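PDB 3I09: periplasmic branched-chain amino acid-binding protein from Burkholderia mallei, which probably captures branched-chain amino acids or related small ligands in the periplasm and delivers them to an ABC transporter, and here holds acetoacetic acid between its two lobes. Local coordinates for residues G15-I20 / H177-S182; Y122-L127 / Y150-A155; W143-A148 / A227-F232. All coordinates share one frame; numbering follows the deposited sequence.

Contact 1 of 3, residues G15-I20 / H177-S182; sequences GLYADI and HPLSAS. With AAE (acetoacetic acid), chain C.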
ATOM      1  N   GLY A  15      12.287  -4.123   9.590  1.00 13.96           N
ATOM      2  CA  GLY A  15      13.085  -4.136   8.362  1.00 13.78           C
ATOM      3  C   GLY A  15      12.792  -2.957   7.428  1.00 13.75           C
ATOM      4  O   GLY A  15      12.464  -1.842   7.883  1.00 12.71           O
ATOM      5  N   LEU A  16      12.908  -3.208   6.132  1.00 12.13           N
ATOM      6  CA  LEU A  16      12.930  -2.149   5.125  1.00 12.22           C
ATOM      7  C   LEU A  16      11.573  -1.414   4.970  1.00 12.43           C
ATOM      8  O   LEU A  16      11.517  -0.384   4.298  1.00 12.72           O
ATOM      9  CB  LEU A  16      13.361  -2.694   3.781  1.00 11.82           C
ATOM     10  CG  LEU A  16      12.344  -3.487   2.942  1.00 13.54           C
ATOM     11  CD1 LEU A  16      12.930  -3.742   1.563  1.00 13.19           C
ATOM     12  CD2 LEU A  16      11.941  -4.828   3.594  1.00 12.14           C
ATOM     13  N   TYR A  17      10.496  -1.956   5.541  1.00 12.06           N
ATOM     14  CA  TYR A  17       9.165  -1.313   5.481  1.00 12.09           C
ATOM     15  C   TYR A  17       8.691  -0.707   6.815  1.00 11.93           C
ATOM     16  O   TYR A  17       7.561  -0.209   6.903  1.00 12.81           O
ATOM     17  CB  TYR A  17       8.113  -2.311   4.962  1.00 12.51           C
ATOM     18  CG  TYR A  17       8.424  -2.864   3.590  1.00 11.67           C
ATOM     19  CD1 TYR A  17       8.884  -2.055   2.594  1.00 11.25           C
ATOM     20  CD2 TYR A  17       8.218  -4.233   3.289  1.00  8.83           C
ATOM     21  CE1 TYR A  17       9.143  -2.553   1.312  1.00 12.53           C
ATOM     22  CE2 TYR A  17       8.487  -4.745   2.032  1.00 12.08           C
ATOM     23  CZ  TYR A  17       8.944  -3.894   1.037  1.00 13.48           C
ATOM     24  OH  TYR A  17       9.217  -4.355  -0.232  1.00 14.69           O
ATOM     25  N   ALA A  18       9.558  -0.681   7.823  1.00 12.26           N
ATOM     26  CA  ALA A  18       9.143  -0.252   9.169  1.00 13.19           C
ATOM     27  C   ALA A  18       8.744   1.227   9.202  1.00 12.65           C
ATOM     28  O   ALA A  18       7.766   1.580   9.857  1.00 13.58           O
ATOM     29  CB  ALA A  18      10.264  -0.520  10.209  1.00 12.23           C
ATOM     30  N   ASP A  19       9.464   2.072   8.475  1.00 13.97           N
ATOM     31  CA  ASP A  19       9.223   3.522   8.563  1.00 13.69           C
ATOM     32  C   ASP A  19       7.924   3.898   7.924  1.00 12.70           C
ATOM     33  O   ASP A  19       7.240   4.786   8.406  1.00 12.96           O
ATOM     34  CB  ASP A  19      10.346   4.336   7.897  1.00 14.99           C
ATOM     35  CG  ASP A  19      11.642   4.290   8.645  1.00 21.90           C
ATOM     36  OD1 ASP A  19      11.638   4.109   9.880  1.00 29.94           O
ATOM     37  OD2 ASP A  19      12.682   4.462   7.971  1.00 29.42           O
ATOM     38  N   ILE A  20       7.566   3.242   6.819  1.00 11.77           N
ATOM     39  CA  ILE A  20       6.364   3.636   6.067  1.00 11.99           C
ATOM     40  C   ILE A  20       5.061   3.111   6.733  1.00 12.29           C
ATOM     41  O   ILE A  20       3.958   3.554   6.419  1.00 12.24           O
ATOM     42  CB  ILE A  20       6.435   3.157   4.576  1.00 12.77           C
ATOM     43  CG1 ILE A  20       6.591   1.641   4.487  1.00 11.71           C
ATOM     44  CG2 ILE A  20       7.563   3.848   3.805  1.00 13.73           C
ATOM     45  CD1 ILE A  20       6.409   1.114   3.075  1.00 13.49           C
ATOM     46  N   HIS A 177      15.997  -8.796  -8.012  1.00 15.87           N
ATOM     47  CA  HIS A 177      16.860  -8.642  -6.880  1.00 15.02           C
ATOM     48  C   HIS A 177      16.161  -9.225  -5.669  1.00 13.59           C
ATOM     49  O   HIS A 177      14.949  -9.197  -5.609  1.00 14.27           O
ATOM     50  CB  HIS A 177      17.248  -7.183  -6.653  1.00 13.99           C
ATOM     51  CG  HIS A 177      16.108  -6.275  -6.231  1.00 13.20           C
ATOM     52  ND1 HIS A 177      15.710  -6.153  -4.922  1.00 13.48           N
ATOM     53  CD2 HIS A 177      15.335  -5.420  -6.947  1.00 14.73           C
ATOM     54  CE1 HIS A 177      14.718  -5.267  -4.849  1.00 16.81           C
ATOM     55  NE2 HIS A 177      14.487  -4.795  -6.065  1.00 15.59           N
ATOM     56  N   PRO A 178      16.930  -9.737  -4.701  1.00 13.95           N
ATOM     57  CA  PRO A 178      16.333 -10.195  -3.472  1.00 14.72           C
ATOM     58  C   PRO A 178      15.705  -9.043  -2.689  1.00 16.04           C
ATOM     59  O   PRO A 178      16.174  -7.904  -2.761  1.00 15.96           O
ATOM     60  CB  PRO A 178      17.523 -10.790  -2.700  1.00 15.83           C
ATOM     61  CG  PRO A 178      18.734 -10.093  -3.251  1.00 15.06           C
ATOM     62  CD  PRO A 178      18.397  -9.870  -4.689  1.00 14.36           C
ATOM     63  N   LEU A 179      14.671  -9.361  -1.926  1.00 14.82           N
ATOM     64  CA  LEU A 179      14.053  -8.398  -1.013  1.00 14.89           C
ATOM     65  C   LEU A 179      15.124  -7.901  -0.064  1.00 15.84           C
ATOM     66  O   LEU A 179      15.916  -8.686   0.463  1.00 14.94           O
ATOM     67  CB  LEU A 179      12.881  -9.032  -0.258  1.00 15.55           C
ATOM     68  CG  LEU A 179      12.158  -8.134   0.762  1.00 15.51           C
ATOM     69  CD1 LEU A 179      11.553  -6.964   0.022  1.00 14.92           C
ATOM     70  CD2 LEU A 179      11.094  -8.877   1.613  1.00 16.63           C
ATOM     71  N   SER A 180      15.183  -6.588   0.114  1.00 15.36           N
ATOM     72  CA  SER A 180      16.168  -5.950   0.969  1.00 16.50           C
ATOM     73  C   SER A 180      17.618  -6.240   0.518  1.00 17.18           C
ATOM     74  O   SER A 180      18.485  -6.606   1.344  1.00 18.35           O
ATOM     75  CB  SER A 180      15.946  -6.384   2.416  1.00 17.50           C
ATOM     76  OG  SER A 180      16.374  -5.375   3.295  1.00 18.07           O
ATOM     77  N   ALA A 181      17.861  -6.094  -0.779  1.00 16.52           N
ATOM     78  CA  ALA A 181      19.194  -6.298  -1.377  1.00 17.05           C
ATOM     79  C   ALA A 181      20.262  -5.369  -0.795  1.00 18.09           C
ATOM     80  O   ALA A 181      20.009  -4.162  -0.548  1.00 16.84           O
ATOM     81  CB  ALA A 181      19.127  -6.123  -2.902  1.00 16.18           C
ATOM     82  N   SER A 182      21.471  -5.896  -0.593  1.00 18.87           N
ATOM     83  CA  SER A 182      22.517  -5.081   0.006  1.00 19.75           C
ATOM     84  C   SER A 182      23.421  -4.468  -1.052  1.00 19.64           C
ATOM     85  O   SER A 182      24.298  -3.684  -0.714  1.00 20.16           O
ATOM     86  CB  SER A 182      23.342  -5.893   0.990  1.00 21.14           C
ATOM     87  OG  SER A 182      24.063  -6.863   0.284  1.00 20.09           O
TER
HETATM   88  O1  AAE C 501       3.180  -5.277  -1.128  1.00 12.11           O
HETATM   89  C2  AAE C 501       4.365  -5.098  -0.795  1.00 12.90           C
HETATM   90  O3  AAE C 501       5.139  -6.045  -0.535  1.00 10.60           O
HETATM   91  C4  AAE C 501       4.896  -3.675  -0.765  1.00 12.11           C
HETATM   92  C5  AAE C 501       4.757  -3.067   0.603  1.00 16.14           C
HETATM   93  O8  AAE C 501       4.059  -3.610   1.493  1.00 11.84           O
HETATM   94  C9  AAE C 501       5.368  -1.706   0.762  1.00 12.93           C
HETATM   95  O   HOH W   1      14.570  -5.609   5.814  1.00 15.45           O
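Leu-16 and Leu-179 meet through their methyl ends, CD1 of Leu-16 lying 3.8 Å from CD1 of Leu-179, with the two side chains at a slant to one another. The same methyl of Leu-179 also approaches the phenol of Tyr-17, 3.5 Å from its OH, and so fills the corner between a leucine and a tyrosine. Leu-179 gets there because its CG stands opposite the backbone N (chi1 179°), which sends the branched end toward Leu-16 and Tyr-17 although CB itself sets off to one side.

The ring of Tyr-17 is sandwiched. CG of Leu-16 sits 3.6 Å above the centre of one face, while methyl C9 of acetoacetic acid lies over the opposite face, displaced toward the rim. A flat aromatic suits this place, since it offers one apolar surface to the protein and another to the ligand, and its hydroxyl can still hydrogen-bond to Tyr-150. Ile-20, just after the turn, adds its CD1, 3.8 Å from C9 of acetoacetic acid.

The one polar link between the loops in this contact goes through a water, which accepts from Leu-16 N at 2.9 Å and is also hydrogen-bonded to Ser-180 OG at 3.1 Å, so a small hydroxyl side chain ties the loops together beside the leucines. The type I turn from Gly-15 to Ala-18, closed by Ala-18 N bonding to Gly-15 O, presents Leu-16 and Tyr-17 side by side. Loops that follow strands 5-11 and 170-177 thus come together beside the ligand cleft, consistent with a ligand-bound type I periplasmic binding protein.

Contact 2 of 3, residues Y122-L127 / Y150-A155; sequences YDTMAL and YAFGKA. With AAE (acetoacetic acid), chain C.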
ATOM      1  N   TYR A 122      -4.292   0.844  -1.601  1.00 11.01           N
ATOM      2  CA  TYR A 122      -3.726   0.917  -2.954  1.00 11.77           C
ATOM      3  C   TYR A 122      -3.514  -0.512  -3.445  1.00 11.43           C
ATOM      4  O   TYR A 122      -3.561  -1.434  -2.660  1.00 10.82           O
ATOM      5  CB  TYR A 122      -2.394   1.661  -3.004  1.00 11.94           C
ATOM      6  CG  TYR A 122      -1.252   0.892  -2.437  1.00 10.55           C
ATOM      7  CD1 TYR A 122      -1.171   0.639  -1.070  1.00 10.94           C
ATOM      8  CD2 TYR A 122      -0.322   0.270  -3.267  1.00 10.93           C
ATOM      9  CE1 TYR A 122      -0.123  -0.145  -0.533  1.00 11.21           C
ATOM     10  CE2 TYR A 122       0.749  -0.476  -2.737  1.00 12.37           C
ATOM     11  CZ  TYR A 122       0.825  -0.705  -1.389  1.00 12.50           C
ATOM     12  OH  TYR A 122       1.866  -1.468  -0.886  1.00 12.17           O
ATOM     13  N   ASP A 123      -3.287  -0.686  -4.734  1.00 11.09           N
ATOM     14  CA  ASP A 123      -2.750  -1.962  -5.225  1.00 11.24           C
ATOM     15  C   ASP A 123      -1.879  -1.737  -6.433  1.00 11.29           C
ATOM     16  O   ASP A 123      -1.731  -0.612  -6.933  1.00 11.13           O
ATOM     17  CB  ASP A 123      -3.829  -3.054  -5.472  1.00 10.64           C
ATOM     18  CG  ASP A 123      -4.782  -2.747  -6.617  1.00 12.53           C
ATOM     19  OD1 ASP A 123      -4.382  -2.098  -7.595  1.00 12.45           O
ATOM     20  OD2 ASP A 123      -5.957  -3.199  -6.504  1.00 12.00           O
ATOM     21  N   THR A 124      -1.261  -2.806  -6.889  1.00 11.85           N
ATOM     22  CA  THR A 124      -0.323  -2.704  -8.016  1.00 12.04           C
ATOM     23  C   THR A 124      -0.961  -2.359  -9.350  1.00 12.36           C
ATOM     24  O   THR A 124      -0.295  -1.788 -10.221  1.00 12.95           O
ATOM     25  CB  THR A 124       0.473  -4.004  -8.156  1.00 12.52           C
ATOM     26  OG1 THR A 124      -0.427  -5.112  -8.223  1.00 12.89           O
ATOM     27  CG2 THR A 124       1.389  -4.172  -6.963  1.00 12.45           C
HETATM   28  N   MSE A 125      -2.242  -2.672  -9.543  1.00 12.58           N
HETATM   29  CA  MSE A 125      -2.939  -2.208 -10.753  1.00 13.20           C
HETATM   30  C   MSE A 125      -3.067  -0.666 -10.753  1.00 12.40           C
HETATM   31  O   MSE A 125      -2.816  -0.037 -11.757  1.00 11.44           O
HETATM   32  CB  MSE A 125      -4.307  -2.890 -10.856  1.00 13.48           C
HETATM   33  CG  MSE A 125      -5.137  -2.440 -11.975  1.00 15.73           C
HETATM   34 SE   MSE A 125      -4.293  -3.043 -13.663  0.75 20.22          SE
HETATM   35  CE  MSE A 125      -4.877  -4.875 -13.580  1.00 22.91           C
ATOM     36  N   ALA A 126      -3.460  -0.061  -9.631  1.00 12.57           N
ATOM     37  CA  ALA A 126      -3.553   1.390  -9.546  1.00 12.50           C
ATOM     38  C   ALA A 126      -2.196   2.050  -9.747  1.00 11.97           C
ATOM     39  O   ALA A 126      -2.131   3.082 -10.420  1.00 12.14           O
ATOM     40  CB  ALA A 126      -4.160   1.849  -8.204  1.00 13.34           C
ATOM     41  N   LEU A 127      -1.128   1.474  -9.178  1.00 12.24           N
ATOM     42  CA  LEU A 127       0.240   1.995  -9.400  1.00 11.32           C
ATOM     43  C   LEU A 127       0.609   2.024 -10.868  1.00 12.15           C
ATOM     44  O   LEU A 127       1.092   3.040 -11.392  1.00 12.61           O
ATOM     45  CB  LEU A 127       1.295   1.229  -8.588  1.00 12.50           C
ATOM     46  CG  LEU A 127       1.131   1.244  -7.061  1.00 11.64           C
ATOM     47  CD1 LEU A 127       2.147   0.348  -6.371  1.00 13.22           C
ATOM     48  CD2 LEU A 127       1.152   2.704  -6.481  1.00 11.89           C
ATOM     49  N   TYR A 150       9.770 -11.368  -5.205  1.00 14.41           N
ATOM     50  CA  TYR A 150       8.699 -11.954  -4.399  1.00 15.32           C
ATOM     51  C   TYR A 150       7.376 -11.440  -4.950  1.00 15.29           C
ATOM     52  O   TYR A 150       7.366 -10.738  -5.952  1.00 14.62           O
ATOM     53  CB  TYR A 150       8.849 -11.657  -2.891  1.00 15.30           C
ATOM     54  CG  TYR A 150       8.523 -10.260  -2.451  1.00 14.85           C
ATOM     55  CD1 TYR A 150       9.268  -9.175  -2.894  1.00 14.80           C
ATOM     56  CD2 TYR A 150       7.517 -10.027  -1.508  1.00 17.00           C
ATOM     57  CE1 TYR A 150       8.976  -7.862  -2.448  1.00 14.22           C
ATOM     58  CE2 TYR A 150       7.227  -8.750  -1.071  1.00 13.88           C
ATOM     59  CZ  TYR A 150       7.968  -7.675  -1.516  1.00 15.46           C
ATOM     60  OH  TYR A 150       7.662  -6.402  -1.053  1.00 14.85           O
ATOM     61  N   ALA A 151       6.269 -11.829  -4.325  1.00 15.03           N
ATOM     62  CA  ALA A 151       4.932 -11.600  -4.880  1.00 14.22           C
ATOM     63  C   ALA A 151       4.665 -10.160  -5.274  1.00 14.14           C
ATOM     64  O   ALA A 151       4.031  -9.909  -6.293  1.00 12.00           O
ATOM     65  CB  ALA A 151       3.851 -12.047  -3.888  1.00 14.74           C
ATOM     66  N   PHE A 152       5.130  -9.209  -4.469  1.00 13.38           N
ATOM     67  CA  PHE A 152       4.901  -7.808  -4.791  1.00 13.20           C
ATOM     68  C   PHE A 152       5.585  -7.362  -6.076  1.00 12.35           C
ATOM     69  O   PHE A 152       4.950  -6.763  -6.934  1.00 12.38           O
ATOM     70  CB  PHE A 152       5.348  -6.886  -3.642  1.00 12.95           C
ATOM     71  CG  PHE A 152       5.329  -5.448  -4.002  1.00 14.03           C
ATOM     72  CD1 PHE A 152       4.117  -4.779  -4.167  1.00 12.77           C
ATOM     73  CD2 PHE A 152       6.520  -4.755  -4.221  1.00 14.80           C
ATOM     74  CE1 PHE A 152       4.091  -3.443  -4.508  1.00 13.39           C
ATOM     75  CE2 PHE A 152       6.503  -3.422  -4.598  1.00 14.31           C
ATOM     76  CZ  PHE A 152       5.281  -2.751  -4.728  1.00 12.85           C
ATOM     77  N   GLY A 153       6.893  -7.612  -6.185  1.00 12.17           N
ATOM     78  CA  GLY A 153       7.630  -7.221  -7.378  1.00 12.31           C
ATOM     79  C   GLY A 153       7.042  -7.830  -8.624  1.00 13.82           C
ATOM     80  O   GLY A 153       6.847  -7.142  -9.639  1.00 13.28           O
ATOM     81  N   LYS A 154       6.753  -9.129  -8.556  1.00 13.70           N
ATOM     82  CA  LYS A 154       6.234  -9.865  -9.700  0.50 14.41           C
ATOM     83  C   LYS A 154       4.885  -9.306 -10.169  1.00 13.30           C
ATOM     84  O   LYS A 154       4.667  -9.113 -11.370  1.00 13.10           O
ATOM     85  CB  LYS A 154       6.126 -11.361  -9.371  0.50 14.62           C
ATOM     86  CG  LYS A 154       7.483 -12.004  -9.096  0.50 18.16           C
ATOM     87  CD  LYS A 154       7.386 -13.511  -8.824  0.50 20.50           C
ATOM     88  CE  LYS A 154       8.574 -14.005  -7.999  0.50 20.70           C
ATOM     89  NZ  LYS A 154       8.428 -15.437  -7.596  0.50 18.96           N
ATOM     90  N   ALA A 155       3.998  -9.033  -9.227  1.00 12.91           N
ATOM     91  CA  ALA A 155       2.689  -8.472  -9.552  1.00 11.94           C
ATOM     92  C   ALA A 155       2.836  -7.084 -10.165  1.00 12.40           C
ATOM     93  O   ALA A 155       2.183  -6.785 -11.170  1.00 13.95           O
ATOM     94  CB  ALA A 155       1.794  -8.408  -8.337  1.00 12.09           C
TER
HETATM   95  O1  AAE C 501       3.180  -5.277  -1.128  1.00 12.11           O
HETATM   96  C2  AAE C 501       4.365  -5.098  -0.795  1.00 12.90           C
HETATM   97  O3  AAE C 501       5.139  -6.045  -0.535  1.00 10.60           O
HETATM   98  C4  AAE C 501       4.896  -3.675  -0.765  1.00 12.11           C
HETATM   99  C5  AAE C 501       4.757  -3.067   0.603  1.00 16.14           C
HETATM  100  O8  AAE C 501       4.059  -3.610   1.493  1.00 11.84           O
HETATM  101  C9  AAE C 501       5.368  -1.706   0.762  1.00 12.93           C
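The first turns of helices 124-137 and 151-166 come side by side, with CA of Thr-124 and CA of Ala-155 6.7 Å apart, an approach that small residues permit. Across this gap Thr-124 and Phe-152 run alongside each other, pointing opposite ways, and CG2 of Thr-124 reaches CE1 of the ring at 3.7 Å, obliquely. The threonine divides its work: its methyl packs on the phenylalanine, whereas OG1, which passes 4.0 Å from CB of Ala-155, is hydrogen-bonded to Asn-159 and to Asp-106 N.

Phe-152 carries its ring into the cleft, where C4 of acetoacetic acid lies 3.6 Å above the ring centre. Next to it, Tyr-150 OH donates to O3 of the ligand at 2.6 Å, so the carboxylate oxygen approaches the phenol edge-on, close to the plane of the ring. From the other segment Tyr-122 brings its OH to 3.6 Å from C5 of the ligand; that hydroxyl is bonded to Gly-102 O. Asp-123 caps its helix, its OD1 accepting from Ala-126 N at 3.0 Å. Tyr-122 and Tyr-150 flank the ligand from roughly opposite sides while Phe-152 lies against it, together lining part of the cleft pocket of a type I periplasmic binding protein.

Contact 3 of 3, residues W143-A148 / A227-F232; sequences WFFLTA and AALLMF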
ATOM      1  N   TRP A 143      11.160   0.325 -21.689  1.00 12.82           N
ATOM      2  CA  TRP A 143      11.286   0.013 -20.246  1.00 13.02           C
ATOM      3  C   TRP A 143      12.161  -1.190 -19.959  1.00 13.44           C
ATOM      4  O   TRP A 143      12.110  -2.184 -20.683  1.00 14.02           O
ATOM      5  CB  TRP A 143       9.922  -0.269 -19.601  1.00 12.33           C
ATOM      6  CG  TRP A 143       9.037   0.925 -19.474  1.00 12.58           C
ATOM      7  CD1 TRP A 143       8.586   1.713 -20.489  1.00 12.77           C
ATOM      8  CD2 TRP A 143       8.497   1.480 -18.270  1.00 12.46           C
ATOM      9  NE1 TRP A 143       7.797   2.715 -20.005  1.00 13.36           N
ATOM     10  CE2 TRP A 143       7.716   2.597 -18.642  1.00 11.79           C
ATOM     11  CE3 TRP A 143       8.578   1.138 -16.913  1.00 13.70           C
ATOM     12  CZ2 TRP A 143       7.031   3.378 -17.706  1.00 13.43           C
ATOM     13  CZ3 TRP A 143       7.899   1.907 -16.001  1.00 14.93           C
ATOM     14  CH2 TRP A 143       7.144   3.020 -16.396  1.00 13.79           C
ATOM     15  N   PHE A 144      12.921  -1.091 -18.862  1.00 13.49           N
ATOM     16  CA  PHE A 144      13.623  -2.227 -18.262  1.00 14.10           C
ATOM     17  C   PHE A 144      13.248  -2.225 -16.780  1.00 13.54           C
ATOM     18  O   PHE A 144      13.279  -1.173 -16.118  1.00 14.39           O
ATOM     19  CB  PHE A 144      15.137  -2.121 -18.445  1.00 13.98           C
ATOM     20  CG  PHE A 144      15.889  -3.403 -18.117  1.00 17.40           C
ATOM     21  CD1 PHE A 144      16.314  -3.662 -16.826  1.00 19.78           C
ATOM     22  CD2 PHE A 144      16.158  -4.347 -19.116  1.00 19.07           C
ATOM     23  CE1 PHE A 144      17.007  -4.835 -16.537  1.00 20.28           C
ATOM     24  CE2 PHE A 144      16.860  -5.514 -18.828  1.00 19.93           C
ATOM     25  CZ  PHE A 144      17.270  -5.755 -17.539  1.00 20.49           C
ATOM     26  N   PHE A 145      12.863  -3.383 -16.254  1.00 12.46           N
ATOM     27  CA  PHE A 145      12.430  -3.463 -14.838  1.00 12.68           C
ATOM     28  C   PHE A 145      13.529  -3.961 -13.911  1.00 13.90           C
ATOM     29  O   PHE A 145      14.290  -4.918 -14.245  1.00 13.89           O
ATOM     30  CB  PHE A 145      11.176  -4.316 -14.677  1.00 12.26           C
ATOM     31  CG  PHE A 145       9.950  -3.704 -15.273  1.00 12.65           C
ATOM     32  CD1 PHE A 145       9.206  -2.809 -14.544  1.00 11.57           C
ATOM     33  CD2 PHE A 145       9.565  -3.989 -16.577  1.00 14.74           C
ATOM     34  CE1 PHE A 145       8.091  -2.192 -15.090  1.00 15.51           C
ATOM     35  CE2 PHE A 145       8.422  -3.395 -17.129  1.00 13.19           C
ATOM     36  CZ  PHE A 145       7.699  -2.493 -16.386  1.00 15.17           C
ATOM     37  N   LEU A 146      13.605  -3.311 -12.743  1.00 13.57           N
ATOM     38  CA  LEU A 146      14.348  -3.832 -11.596  1.00 13.74           C
ATOM     39  C   LEU A 146      13.273  -4.302 -10.623  1.00 14.43           C
ATOM     40  O   LEU A 146      12.508  -3.490 -10.091  1.00 14.18           O
ATOM     41  CB  LEU A 146      15.203  -2.739 -10.962  1.00 13.94           C
ATOM     42  CG  LEU A 146      16.018  -3.065  -9.717  1.00 15.80           C
ATOM     43  CD1 LEU A 146      17.041  -4.186  -9.982  1.00 16.83           C
ATOM     44  CD2 LEU A 146      16.747  -1.817  -9.197  1.00 18.12           C
ATOM     45  N   THR A 147      13.212  -5.603 -10.366  1.00 13.05           N
ATOM     46  CA  THR A 147      12.041  -6.182  -9.730  1.00 13.39           C
ATOM     47  C   THR A 147      12.409  -6.959  -8.472  1.00 13.89           C
ATOM     48  O   THR A 147      13.220  -7.911  -8.532  1.00 14.45           O
ATOM     49  CB  THR A 147      11.351  -7.137 -10.711  1.00 14.58           C
ATOM     50  OG1 THR A 147      10.985  -6.403 -11.897  1.00 15.10           O
ATOM     51  CG2 THR A 147      10.118  -7.832 -10.087  1.00 13.83           C
ATOM     52  N   ALA A 148      11.778  -6.611  -7.358  1.00 13.12           N
ATOM     53  CA  ALA A 148      11.957  -7.360  -6.117  1.00 13.38           C
ATOM     54  C   ALA A 148      11.423  -8.786  -6.314  1.00 12.52           C
ATOM     55  O   ALA A 148      10.295  -8.990  -6.771  1.00 12.72           O
ATOM     56  CB  ALA A 148      11.243  -6.694  -4.937  1.00 11.94           C
ATOM     57  N   ALA A 227      11.461   5.313 -12.983  1.00 13.34           N
ATOM     58  CA  ALA A 227      10.046   5.339 -12.666  1.00 13.27           C
ATOM     59  C   ALA A 227       9.915   4.619 -11.324  1.00 13.63           C
ATOM     60  O   ALA A 227      10.061   3.400 -11.228  1.00 13.86           O
ATOM     61  CB  ALA A 227       9.227   4.675 -13.744  1.00 13.09           C
ATOM     62  N   ALA A 228       9.653   5.386 -10.284  1.00 13.85           N
ATOM     63  CA  ALA A 228       9.509   4.837  -8.945  1.00 13.86           C
ATOM     64  C   ALA A 228       8.048   4.419  -8.838  1.00 14.75           C
ATOM     65  O   ALA A 228       7.152   5.225  -8.601  1.00 16.33           O
ATOM     66  CB  ALA A 228       9.901   5.878  -7.902  1.00 15.25           C
ATOM     67  N   LEU A 229       7.804   3.138  -9.047  1.00 14.23           N
ATOM     68  CA  LEU A 229       6.435   2.660  -9.155  1.00 13.70           C
ATOM     69  C   LEU A 229       5.726   2.586  -7.797  1.00 13.78           C
ATOM     70  O   LEU A 229       4.492   2.582  -7.740  1.00 13.17           O
ATOM     71  CB  LEU A 229       6.441   1.299  -9.860  1.00 13.20           C
ATOM     72  CG  LEU A 229       6.947   1.335 -11.288  1.00 14.00           C
ATOM     73  CD1 LEU A 229       7.192  -0.130 -11.814  1.00 13.38           C
ATOM     74  CD2 LEU A 229       5.992   2.080 -12.221  1.00 15.34           C
ATOM     75  N   LEU A 230       6.496   2.547  -6.703  1.00 12.86           N
ATOM     76  CA  LEU A 230       5.894   2.702  -5.367  1.00 12.91           C
ATOM     77  C   LEU A 230       6.853   3.481  -4.465  1.00 13.77           C
ATOM     78  O   LEU A 230       7.979   3.047  -4.200  1.00 12.69           O
ATOM     79  CB  LEU A 230       5.522   1.376  -4.723  1.00 12.92           C
ATOM     80  CG  LEU A 230       4.790   1.492  -3.396  1.00 12.98           C
ATOM     81  CD1 LEU A 230       3.515   2.418  -3.475  1.00 12.11           C
ATOM     82  CD2 LEU A 230       4.463   0.057  -2.833  1.00 13.72           C
HETATM   83  N   MSE A 231       6.433   4.675  -4.060  1.00 14.08           N
HETATM   84  CA  MSE A 231       7.273   5.573  -3.249  0.50 14.35           C
HETATM   85  C   MSE A 231       6.340   6.242  -2.229  1.00 15.50           C
HETATM   86  O   MSE A 231       5.313   6.771  -2.608  1.00 15.81           O
HETATM   87  CB  MSE A 231       7.928   6.622  -4.174  0.50 14.81           C
HETATM   88  CG  MSE A 231       8.634   7.807  -3.510  0.50 14.04           C
HETATM   89 SE   MSE A 231       9.891   8.661  -4.746  0.38 15.34          SE
HETATM   90  CE  MSE A 231      10.989   7.106  -5.080  0.50 16.01           C
ATOM     91  N   PHE A 232       6.675   6.161  -0.956  1.00 14.35           N
ATOM     92  CA  PHE A 232       5.909   6.777   0.096  1.00 13.54           C
ATOM     93  C   PHE A 232       6.654   8.026   0.579  1.00 12.25           C
ATOM     94  O   PHE A 232       7.821   8.235   0.259  1.00 13.73           O
ATOM     95  CB  PHE A 232       5.725   5.778   1.262  1.00 13.13           C
ATOM     96  CG  PHE A 232       4.897   4.596   0.897  1.00 13.69           C
ATOM     97  CD1 PHE A 232       3.516   4.677   0.899  1.00 13.18           C
ATOM     98  CD2 PHE A 232       5.508   3.419   0.468  1.00 11.97           C
ATOM     99  CE1 PHE A 232       2.732   3.560   0.538  1.00 14.14           C
ATOM    100  CE2 PHE A 232       4.724   2.309   0.112  1.00 13.23           C
ATOM    101  CZ  PHE A 232       3.359   2.395   0.129  1.00 11.40           C
TER
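Trp-143 and Phe-145 on one strand meet Ala-227 and Leu-229 on the other segment, and everything exchanged between them is apolar. Methyl-to-indole contact comes first. CB of Ala-227 lies 3.8 Å from CH2 of Trp-143 and equally near CZ3, approaching the six-membered part of the indole obliquely. CD2 of Leu-229 comes to the edge of the same ring system, near its plane, 4.2 Å from CZ3. The broad indole can span the distance between strands whose backbones are well separated, the nearest CA atoms, those of Trp-143 and Ala-227, being 9.3 Å apart; a small alanine leaves room for its far end.

The second kind is methyl to phenyl edge. CD1 of Leu-229 stands in the plane of the Phe-145 ring, 4.0 Å from CE1, and the leucine runs nearly perpendicular to the phenylalanine side chain. Leu-229 therefore uses one methyl for each aromatic residue, a division that its forked end makes possible. Its CG lies opposite the carbonyl carbon (chi1 -63°), which carries the fork toward the two rings.

One polar group needs provision in this buried setting: Trp-143 NE1 is hydrogen-bonded to Gly-140 O, leaving the carbon rim of the indole to do the packing.

In the parallel four-stranded sheet, strand 198-202 lies between strands 142-148 and 225-228, so the contact reaches across an intervening strand, whose Ile-198 touches both Trp-143 and Ala-227. Helices 124-137 and 151-166 cover the cluster: Val-135 and Val-136 pack on Trp-143, Thr-160 on Phe-145, and Thr-131 and Leu-156 on Leu-229.

In the fold
Contacts 2 and 3 are buried, whereas contact 1 is partly open to solvent, and its water bridge reflects that setting. Contacts 1 and 2 share the acetoacetic acid and join directly through the hydroxyls of Tyr-17 and Tyr-150; both mix apolar packing with polar groups suited to a ligand. Contact 3 lies farther from the ligand and is wholly apolar between its segments, as befits a sheet-helix interior. The elements interlock: strand 142-148 of contact 3 follows helix 124-137 and precedes helix 151-166 in the chain, Leu-230 packs on Phe-152 and Tyr-122, and His-177 N of contact 1 bonds to Thr-147 O of contact 3.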